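Local structure of exopolygalacturonase (Yersinia enterocolitica, 2UVF) at residues T348-A353 against I371-D376; A353-M358 against N379-E384; N562-T567 against V580-L585. The protein probably hydrolyses pectin-derived polygalacturonic acid by exo action, as a family 28 glycoside hydrolase that is seen here with digalacturonic acid bound. All blocks are in the same frame, centred on the assembly; numbering follows the deposited sequence. Where two conformers were deposited one is given.

In the fold
All three contacts join neighbouring coils of the right-handed parallel beta-helix of a family 28 glycoside hydrolase. Following the chain from the N terminus, strand 348-350 opens contact 1, and A353, shared by both, leads straight into strand 357-360 and contact 2. Residues 371-376 then close the loop of contact 1, and 379-384 close that of contact 2, so the two loops cross instead of nesting. They also touch: H372 packs on I383 and V349 on I357. Contact 3 follows in series near the C-terminal end, its centre about 33 Å from those of both others, where residues 580-585 return beside the loop 562-567.

Contact 1 (T348-A353 against I371-D376); sequences TVRNPA and IHQTYD. With NI (nickel (II) ion), chain K; SO4 (sulfate ion), chain G.
The side-chain oxygen OE1 of Q373 is gripped by two nitrogens of R350, with NE to OE1 at 2.7 Å and NH2 to OE1 at 2.8 Å. NE lies almost along the C=O axis, whereas NH2 uses a lone pair in the carbonyl plane. Extended side chains running side by side on the same face of the sheet bring the two groups together, and with both bonds in the guanidinium plane, guanidinium and amide are nearly coplanar, 5° apart. This pairing turns Q373 NE2 toward the sulfate, probably from the crystallisation liquor, to which it makes a weak bond. T348 and I371 share that face, T348 OG1 approaching I371 CB at 3.5 Å.

Beneath these groups, strands 348-350 and 371-373 run parallel in register. V349 N donates to I371 O (2.7 Å), and V349 O accepts from Q373 N (2.8 Å), both nearly along the C=O axis. The other face carries V349 and H372, whose ring stacks on F398 and whose NE2 bonds N396. Past the strands, T374 CG2 meets V349 CG1 and packs against P352 CD at 3.5 Å, and OG1 bonds G401 N. After a cis peptide, D376 OD2 binds nickel at 2.1 Å, with G401 O and three waters as further ligands. With its carbonyl oxygen held by two donors of a probably charged guanidinium, the Q373 amide is likely polarised, which would make NE2 a better donor to an anion.

Contact 2 (A353-M358 against N379-E384); sequences AFHGIM and NGDGIE. With ADA (alpha-D-galactopyranuronic acid), chain C; ADA (alpha-D-galactopyranuronic acid), chain B.
Strands 357-358 and 383-384 pair in parallel through I357 N to G382 O (3.0 Å) and E384 N to I357 O (2.7 Å), the second nearly along the C=O axis, after an inverse gamma turn centred on G380. F354, H355, N379, D381 and E384 line the glycan pocket, with H355 as the pivot. Its ND1 donates almost straight, and in the ring plane, to N379 O at 2.8 Å; from the far edge NE2 holds the uronate oxygen O6A of the chain C galacturonate at 2.7 Å. E384 reaches across at about a right angle and sets OE2 over the centre of one imidazole face, 2.9 Å above the plane. F354 CE2 lies over the opposite face, offset toward the rim, while N379 CB meets F354 CE1 at 3.7 Å. M358 runs alongside E384, its CG 3.5 Å from OE1. D381 OD2 stands 2.9 Å from E384 OE2 and makes a weak bond with O2 of the chain B sugar. Two acidic groups this close would probably raise the pKa of one and, with E384 OE2 over its face, favour a charged imidazole.

Contact 3 (N562-T567 against V580-L585); sequences NNVTPT and VTFTEL
N562 OD1 accepts a hydrogen bond across the contact from T583 OG1, 2.8 Å away and on a lone pair in the carbonyl plane. That one donor grips it from residues 580-585, while the other end of the same amide, ND2, bonds D530. N562 CG lies anti to the backbone N (chi1 -171°), which carries the amide over the neighbouring segment; there OD1 also rests against E584 CG at 3.3 Å. Below it the backbones pair in parallel, N563 N donating to T583 O at 3.2 Å. Beyond this pair the two segments are joined mainly by apolar contacts. L585, with CG anti to the backbone N, turns CD1 against the extended loop 564-566, 3.6 Å from P566 N and 3.9 Å from P566 CG. The F582 ring lies against V564 and T567: V564 CG2 meets its edge, 4.1 Å from CD2, T567 CG2 touches CZ at 3.7 Å, and W591 stacks edge-to-face. Tied at both ends by T583 and D530, the N562 amide is thus held in one rotation on the solvent side, where T583 and E584 are exposed, while apolar packing around F582 and buried V564 joins successive coils of the beta-helix.

Contact 1 (T348-A353 against I371-D376)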
loop_
_atom_site.group_PDB
_atom_site.type_symbol
_atom_site.label_atom_id
_atom_site.label_comp_id
_atom_site.label_asym_id
_atom_site.label_seq_id
_atom_site.Cartn_x
_atom_site.Cartn_y
_atom_site.Cartn_z
ATOM N N THR A 348 11.821 -6.064 4.286
ATOM C CA THR A 348 12.133 -4.667 3.996
ATOM C C THR A 348 12.341 -4.490 2.488
ATOM O O THR A 348 12.935 -5.366 1.819
ATOM C CB THR A 348 13.360 -4.217 4.832
ATOM O OG1 THR A 348 12.990 -4.271 6.212
ATOM C CG2 THR A 348 13.798 -2.795 4.528
ATOM N N VAL A 349 11.822 -3.386 1.956
ATOM C CA VAL A 349 11.977 -3.023 0.547
ATOM C C VAL A 349 12.857 -1.790 0.468
ATOM O O VAL A 349 12.580 -0.755 1.105
ATOM C CB VAL A 349 10.609 -2.728 -0.166
ATOM C CG1 VAL A 349 10.825 -2.183 -1.611
ATOM C CG2 VAL A 349 9.789 -3.956 -0.259
ATOM N N ARG A 350 13.913 -1.886 -0.327
ATOM C CA ARG A 350 14.782 -0.752 -0.555
ATOM C C ARG A 350 15.009 -0.517 -2.030
ATOM O O ARG A 350 14.951 -1.449 -2.793
ATOM C CB ARG A 350 16.106 -0.993 0.145
ATOM C CG ARG A 350 15.962 -0.852 1.652
ATOM C CD ARG A 350 17.247 -1.026 2.367
ATOM N NE ARG A 350 17.023 -0.740 3.767
ATOM C CZ ARG A 350 17.893 -0.979 4.732
ATOM N NH1 ARG A 350 19.075 -1.507 4.447
ATOM N NH2 ARG A 350 17.575 -0.661 5.977
ATOM N N ASN A 351 15.215 0.740 -2.421
ATOM C CA ASN A 351 15.871 1.079 -3.687
ATOM C C ASN A 351 15.306 0.428 -4.987
ATOM O O ASN A 351 16.065 -0.213 -5.722
ATOM C CB ASN A 351 17.366 0.732 -3.554
ATOM C CG ASN A 351 18.259 1.571 -4.454
ATOM O OD1 ASN A 351 19.479 1.427 -4.428
ATOM N ND2 ASN A 351 17.669 2.464 -5.221
ATOM N N PRO A 352 13.997 0.619 -5.297
ATOM C CA PRO A 352 13.491 -0.011 -6.505
ATOM C C PRO A 352 13.947 0.806 -7.705
ATOM O O PRO A 352 14.075 2.028 -7.594
ATOM C CB PRO A 352 11.973 0.095 -6.331
ATOM C CG PRO A 352 11.785 1.405 -5.609
ATOM C CD PRO A 352 12.959 1.446 -4.639
ATOM N N ALA A 353 14.199 0.157 -8.839
ATOM C CA ALA A 353 14.514 0.892 -10.067
ATOM C C ALA A 353 13.293 1.637 -10.627
ATOM O O ALA A 353 13.433 2.688 -11.228
ATOM C CB ALA A 353 15.146 -0.048 -11.123
ATOM N N ILE A 371 8.368 -3.288 5.609
ATOM C CA ILE A 371 9.027 -2.024 5.870
ATOM C C ILE A 371 9.496 -1.491 4.507
ATOM O O ILE A 371 10.336 -2.105 3.873
ATOM C CB ILE A 371 10.179 -2.230 6.924
ATOM C CG1 ILE A 371 9.584 -2.731 8.268
ATOM C CG2 ILE A 371 10.997 -0.971 7.120
ATOM C CD1 ILE A 371 10.539 -3.563 9.095
ATOM N N HIS A 372 8.903 -0.385 4.041
ATOM C CA HIS A 372 9.253 0.209 2.743
ATOM C C HIS A 372 10.150 1.394 3.004
ATOM O O HIS A 372 9.744 2.327 3.659
ATOM C CB HIS A 372 7.986 0.666 1.960
ATOM C CG HIS A 372 6.865 -0.319 2.027
ATOM N ND1 HIS A 372 6.640 -1.257 1.041
ATOM C CD2 HIS A 372 5.957 -0.567 2.997
ATOM C CE1 HIS A 372 5.625 -2.030 1.398
ATOM N NE2 HIS A 372 5.191 -1.632 2.580
ATOM N N GLN A 373 11.375 1.337 2.502
ATOM C CA GLN A 373 12.329 2.405 2.670
ATOM C C GLN A 373 12.897 2.757 1.284
ATOM O O GLN A 373 13.981 2.293 0.884
ATOM C CB GLN A 373 13.437 1.975 3.650
ATOM C CG GLN A 373 12.977 1.499 5.058
ATOM C CD GLN A 373 14.153 0.973 5.885
ATOM O OE1 GLN A 373 15.119 0.431 5.335
ATOM N NE2 GLN A 373 14.089 1.145 7.191
ATOM N N THR A 374 12.148 3.580 0.552
ATOM C CA THR A 374 12.427 3.832 -0.858
ATOM C C THR A 374 12.339 5.316 -1.186
ATOM O O THR A 374 12.220 5.673 -2.344
ATOM C CB THR A 374 11.479 3.041 -1.798
ATOM O OG1 THR A 374 10.145 3.553 -1.705
ATOM C CG2 THR A 374 11.446 1.555 -1.438
ATOM N N TYR A 375 12.391 6.172 -0.165
ATOM C CA TYR A 375 12.427 7.610 -0.364
ATOM C C TYR A 375 13.827 7.920 -0.836
ATOM O O TYR A 375 14.777 7.429 -0.218
ATOM C CB TYR A 375 12.144 8.353 0.950
ATOM C CG TYR A 375 12.077 9.852 0.781
ATOM C CD1 TYR A 375 10.905 10.460 0.351
ATOM C CD2 TYR A 375 13.184 10.663 1.034
ATOM C CE1 TYR A 375 10.832 11.816 0.163
ATOM C CE2 TYR A 375 13.101 12.027 0.879
ATOM C CZ TYR A 375 11.911 12.593 0.446
ATOM O OH TYR A 375 11.803 13.958 0.259
ATOM N N ASP A 376 13.994 8.686 -1.916
ATOM C CA ASP A 376 12.907 9.248 -2.732
ATOM C C ASP A 376 13.032 8.734 -4.183
ATOM O O ASP A 376 13.167 9.520 -5.115
ATOM C CB ASP A 376 12.987 10.780 -2.706
ATOM C CG ASP A 376 11.723 11.438 -3.176
ATOM O OD1 ASP A 376 11.728 12.677 -3.357
ATOM O OD2 ASP A 376 10.712 10.726 -3.370
HETATM NI NI NI K . 8.694 11.195 -3.793
HETATM S S SO4 G . 11.802 1.087 10.448
HETATM O O1 SO4 G . 11.490 -0.315 10.740
HETATM O O2 SO4 G . 12.597 1.627 11.548
HETATM O O3 SO4 G . 12.546 1.256 9.201
HETATM O O4 SO4 G . 10.547 1.810 10.316
HETATM O O HOH W 1 9.197 13.286 -3.306
HETATM O O HOH W 2 8.355 10.554 -1.489
HETATM O O HOH W 3 9.266 11.755 -6.166
#

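Contact 2 (A353-M358 against N379-E384)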
loop_
_atom_site.group_PDB
_atom_site.type_symbol
_atom_site.label_atom_id
_atom_site.label_comp_id
_atom_site.label_asym_id
_atom_site.label_seq_id
_atom_site.Cartn_x
_atom_site.Cartn_y
_atom_site.Cartn_z
ATOM N N ALA A 353 14.199 0.157 -8.839
ATOM C CA ALA A 353 14.514 0.892 -10.067
ATOM C C ALA A 353 13.293 1.637 -10.627
ATOM O O ALA A 353 13.433 2.688 -11.228
ATOM C CB ALA A 353 15.146 -0.048 -11.123
ATOM N N PHE A 354 12.095 1.116 -10.390
ATOM C CA PHE A 354 10.851 1.761 -10.830
ATOM C C PHE A 354 9.883 1.723 -9.622
ATOM O O PHE A 354 10.112 2.464 -8.633
ATOM C CB PHE A 354 10.350 1.066 -12.100
ATOM C CG PHE A 354 9.173 1.736 -12.795
ATOM C CD1 PHE A 354 9.059 3.105 -12.891
ATOM C CD2 PHE A 354 8.188 0.951 -13.380
ATOM C CE1 PHE A 354 7.969 3.700 -13.560
ATOM C CE2 PHE A 354 7.088 1.539 -14.047
ATOM C CZ PHE A 354 6.982 2.913 -14.134
ATOM N N HIS A 355 8.883 0.838 -9.649
ATOM C CA HIS A 355 7.888 0.720 -8.571
ATOM C C HIS A 355 8.371 -0.262 -7.512
ATOM O O HIS A 355 9.313 -1.012 -7.742
ATOM C CB HIS A 355 6.517 0.204 -9.080
ATOM C CG HIS A 355 5.866 1.040 -10.147
ATOM N ND1 HIS A 355 5.853 2.419 -10.131
ATOM C CD2 HIS A 355 5.137 0.678 -11.227
ATOM C CE1 HIS A 355 5.175 2.871 -11.168
ATOM N NE2 HIS A 355 4.719 1.832 -11.844
ATOM N N GLY A 356 7.691 -0.274 -6.361
ATOM C CA GLY A 356 7.988 -1.206 -5.262
ATOM C C GLY A 356 7.280 -2.520 -5.509
ATOM O O GLY A 356 7.664 -3.285 -6.404
ATOM N N ILE A 357 6.208 -2.760 -4.750
ATOM C CA ILE A 357 5.416 -3.995 -4.874
ATOM C C ILE A 357 4.154 -3.823 -5.736
ATOM O O ILE A 357 3.317 -2.965 -5.463
ATOM C CB ILE A 357 5.097 -4.590 -3.470
ATOM C CG1 ILE A 357 6.403 -5.035 -2.805
ATOM C CG2 ILE A 357 4.101 -5.780 -3.572
ATOM C CD1 ILE A 357 6.322 -5.281 -1.363
ATOM N N MET A 358 4.041 -4.644 -6.782
ATOM C CA MET A 358 2.903 -4.599 -7.703
ATOM C C MET A 358 2.082 -5.875 -7.629
ATOM O O MET A 358 2.640 -6.975 -7.661
ATOM C CB MET A 358 3.361 -4.419 -9.156
ATOM C CG MET A 358 4.091 -3.120 -9.462
ATOM S SD MET A 358 4.712 -3.145 -11.159
ATOM C CE MET A 358 3.162 -3.034 -12.079
ATOM N N ASN A 379 8.985 7.313 -8.839
ATOM C CA ASN A 379 7.912 6.330 -9.062
ATOM C C ASN A 379 7.975 5.114 -8.153
ATOM O O ASN A 379 7.316 4.094 -8.417
ATOM C CB ASN A 379 7.849 5.898 -10.531
ATOM C CG ASN A 379 7.833 7.077 -11.463
ATOM O OD1 ASN A 379 8.731 7.215 -12.284
ATOM N ND2 ASN A 379 6.845 7.978 -11.300
ATOM N N GLY A 380 8.745 5.219 -7.078
ATOM C CA GLY A 380 8.893 4.096 -6.170
ATOM C C GLY A 380 7.770 4.068 -5.162
ATOM O O GLY A 380 7.985 4.400 -3.971
ATOM N N ASP A 381 6.571 3.698 -5.623
ATOM C CA ASP A 381 5.427 3.596 -4.706
ATOM C C ASP A 381 5.563 2.341 -3.864
ATOM O O ASP A 381 6.279 1.425 -4.249
ATOM C CB ASP A 381 4.032 3.751 -5.376
ATOM C CG ASP A 381 3.932 3.110 -6.726
ATOM O OD1 ASP A 381 4.657 2.092 -6.955
ATOM O OD2 ASP A 381 3.104 3.618 -7.548
ATOM N N GLY A 382 4.904 2.321 -2.706
ATOM C CA GLY A 382 5.070 1.215 -1.760
ATOM C C GLY A 382 4.400 -0.053 -2.256
ATOM O O GLY A 382 5.071 -1.033 -2.546
ATOM N N ILE A 383 3.069 -0.035 -2.340
ATOM C CA ILE A 383 2.323 -1.163 -2.875
ATOM C C ILE A 383 1.308 -0.657 -3.885
ATOM O O ILE A 383 0.499 0.225 -3.571
ATOM C CB ILE A 383 1.603 -2.006 -1.768
ATOM C CG1 ILE A 383 2.588 -2.471 -0.669
ATOM C CG2 ILE A 383 0.886 -3.218 -2.412
ATOM C CD1 ILE A 383 1.954 -3.082 0.583
ATOM N N GLU A 384 1.369 -1.196 -5.104
ATOM C CA GLU A 384 0.302 -0.993 -6.086
ATOM C C GLU A 384 -0.684 -2.144 -6.046
ATOM O O GLU A 384 -0.268 -3.297 -6.059
ATOM C CB GLU A 384 0.857 -0.880 -7.509
ATOM C CG GLU A 384 1.656 0.346 -7.747
ATOM C CD GLU A 384 2.146 0.446 -9.154
ATOM O OE1 GLU A 384 1.892 -0.470 -9.959
ATOM O OE2 GLU A 384 2.781 1.460 -9.461
HETATM C C1 ADA C . 0.003 5.068 -12.440
HETATM C C2 ADA C . -0.802 4.114 -11.534
HETATM C C3 ADA C . 0.189 3.103 -10.925
HETATM C C4 ADA C . 0.918 2.315 -12.058
HETATM C C5 ADA C . 1.650 3.306 -12.990
HETATM C C6 ADA C . 2.421 2.739 -14.213
HETATM O O2 ADA C . -1.528 4.838 -10.522
HETATM O O3 ADA C . -0.473 2.231 -10.011
HETATM O O4 ADA C . 0.004 1.507 -12.807
HETATM O O5 ADA C . 0.738 4.338 -13.475
HETATM O O6B ADA C . 2.207 3.298 -15.311
HETATM O O6A ADA C . 3.216 1.781 -14.046
HETATM C C1 ADA B . 2.661 8.053 -9.661
HETATM C C2 ADA B . 3.056 6.643 -10.148
HETATM C C3 ADA B . 3.159 6.719 -11.689
HETATM C C4 ADA B . 1.712 6.813 -12.201
HETATM C C5 ADA B . 1.151 8.144 -11.670
HETATM C C6 ADA B . -0.334 8.320 -12.063
HETATM O O1 ADA B . 3.571 9.099 -10.110
HETATM O O2 ADA B . 4.231 6.157 -9.540
HETATM O O3 ADA B . 3.923 5.634 -12.272
HETATM O O4 ADA B . 0.947 5.750 -11.579
HETATM O O5 ADA B . 1.318 8.278 -10.191
HETATM O O6B ADA B . -1.205 7.794 -11.323
HETATM O O6A ADA B . -0.593 8.983 -13.099
#

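Contact 3 (N562-T567 against V580-L585)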
loop_
_atom_site.group_PDB
_atom_site.type_symbol
_atom_site.label_atom_id
_atom_site.label_comp_id
_atom_site.label_asym_id
_atom_site.label_seq_id
_atom_site.Cartn_x
_atom_site.Cartn_y
_atom_site.Cartn_z
ATOM N N ASN A 562 -5.909 21.291 12.749
ATOM C CA ASN A 562 -5.158 22.377 13.333
ATOM C C ASN A 562 -4.004 22.812 12.443
ATOM O O ASN A 562 -3.250 21.967 11.931
ATOM C CB ASN A 562 -4.643 21.981 14.717
ATOM C CG ASN A 562 -4.044 23.143 15.452
ATOM O OD1 ASN A 562 -4.744 24.064 15.859
ATOM N ND2 ASN A 562 -2.743 23.121 15.612
ATOM N N ASN A 563 -3.881 24.129 12.265
ATOM C CA ASN A 563 -2.794 24.732 11.510
ATOM C C ASN A 563 -2.726 24.191 10.075
ATOM O O ASN A 563 -1.717 23.621 9.641
ATOM C CB ASN A 563 -1.457 24.586 12.251
ATOM C CG ASN A 563 -0.293 25.201 11.491
ATOM O OD1 ASN A 563 0.802 24.651 11.480
ATOM N ND2 ASN A 563 -0.529 26.335 10.845
ATOM N N VAL A 564 -3.837 24.364 9.370
ATOM C CA VAL A 564 -3.961 24.027 7.963
ATOM C C VAL A 564 -4.497 25.263 7.192
ATOM O O VAL A 564 -5.079 26.194 7.784
ATOM C CB VAL A 564 -4.881 22.778 7.727
ATOM C CG1 VAL A 564 -4.444 21.582 8.566
ATOM C CG2 VAL A 564 -6.376 23.106 7.969
ATOM N N THR A 565 -4.301 25.256 5.882
ATOM C CA THR A 565 -4.862 26.281 5.003
ATOM C C THR A 565 -6.369 26.051 4.817
ATOM O O THR A 565 -6.885 24.924 5.074
ATOM C CB THR A 565 -4.201 26.264 3.620
ATOM O OG1 THR A 565 -4.506 25.030 2.976
ATOM C CG2 THR A 565 -2.729 26.413 3.727
ATOM N N PRO A 566 -7.095 27.114 4.397
ATOM C CA PRO A 566 -8.516 26.976 4.057
ATOM C C PRO A 566 -8.797 25.967 2.929
ATOM O O PRO A 566 -7.906 25.662 2.139
ATOM C CB PRO A 566 -8.898 28.402 3.619
ATOM C CG PRO A 566 -7.918 29.294 4.331
ATOM C CD PRO A 566 -6.637 28.513 4.289
ATOM N N THR A 567 -10.040 25.478 2.860
ATOM C CA THR A 567 -10.486 24.520 1.857
ATOM C C THR A 567 -10.726 25.182 0.495
ATOM O O THR A 567 -10.889 26.396 0.421
ATOM C CB THR A 567 -11.828 23.861 2.266
ATOM O OG1 THR A 567 -12.860 24.862 2.317
ATOM C CG2 THR A 567 -11.718 23.127 3.627
ATOM N N VAL A 580 -16.699 19.659 11.444
ATOM C CA VAL A 580 -15.335 19.870 10.990
ATOM C C VAL A 580 -14.842 21.131 11.711
ATOM O O VAL A 580 -15.324 22.232 11.441
ATOM C CB VAL A 580 -15.254 20.051 9.448
ATOM C CG1 VAL A 580 -13.786 20.143 8.984
ATOM C CG2 VAL A 580 -15.984 18.939 8.722
ATOM N N THR A 581 -13.891 20.964 12.632
ATOM C CA THR A 581 -13.393 22.080 13.435
ATOM C C THR A 581 -11.983 22.509 13.034
ATOM O O THR A 581 -11.015 21.750 13.207
ATOM C CB THR A 581 -13.452 21.759 14.983
ATOM O OG1 THR A 581 -14.764 21.310 15.330
ATOM C CG2 THR A 581 -13.109 22.995 15.836
ATOM N N PHE A 582 -11.871 23.733 12.528
ATOM C CA PHE A 582 -10.583 24.343 12.194
ATOM C C PHE A 582 -10.141 25.240 13.341
ATOM O O PHE A 582 -10.851 26.180 13.707
ATOM C CB PHE A 582 -10.668 25.204 10.919
ATOM C CG PHE A 582 -11.149 24.465 9.684
ATOM C CD1 PHE A 582 -12.508 24.208 9.487
ATOM C CD2 PHE A 582 -10.242 24.089 8.686
ATOM C CE1 PHE A 582 -12.948 23.526 8.330
ATOM C CE2 PHE A 582 -10.660 23.435 7.525
ATOM C CZ PHE A 582 -12.011 23.147 7.343
ATOM N N THR A 583 -8.995 24.924 13.931
ATOM C CA THR A 583 -8.314 25.808 14.888
ATOM C C THR A 583 -6.997 26.211 14.248
ATOM O O THR A 583 -6.521 25.506 13.382
ATOM C CB THR A 583 -8.079 25.099 16.249
ATOM O OG1 THR A 583 -7.565 23.775 16.021
ATOM C CG2 THR A 583 -9.411 24.994 17.034
ATOM N N GLU A 584 -6.420 27.344 14.649
ATOM C CA GLU A 584 -5.191 27.889 14.026
ATOM C C GLU A 584 -5.153 27.836 12.486
ATOM O O GLU A 584 -4.107 27.579 11.887
ATOM C CB GLU A 584 -3.913 27.246 14.596
ATOM C CG GLU A 584 -3.818 27.236 16.104
ATOM C CD GLU A 584 -3.511 28.591 16.686
ATOM O OE1 GLU A 584 -3.159 29.513 15.933
ATOM O OE2 GLU A 584 -3.588 28.725 17.912
ATOM N N LEU A 585 -6.290 28.104 11.856
ATOM C CA LEU A 585 -6.392 28.140 10.400
ATOM C C LEU A 585 -5.371 29.111 9.807
ATOM O O LEU A 585 -5.165 30.190 10.351
ATOM C CB LEU A 585 -7.817 28.544 10.003
ATOM C CG LEU A 585 -8.169 28.779 8.543
ATOM C CD1 LEU A 585 -8.333 27.471 7.793
ATOM C CD2 LEU A 585 -9.426 29.582 8.501
#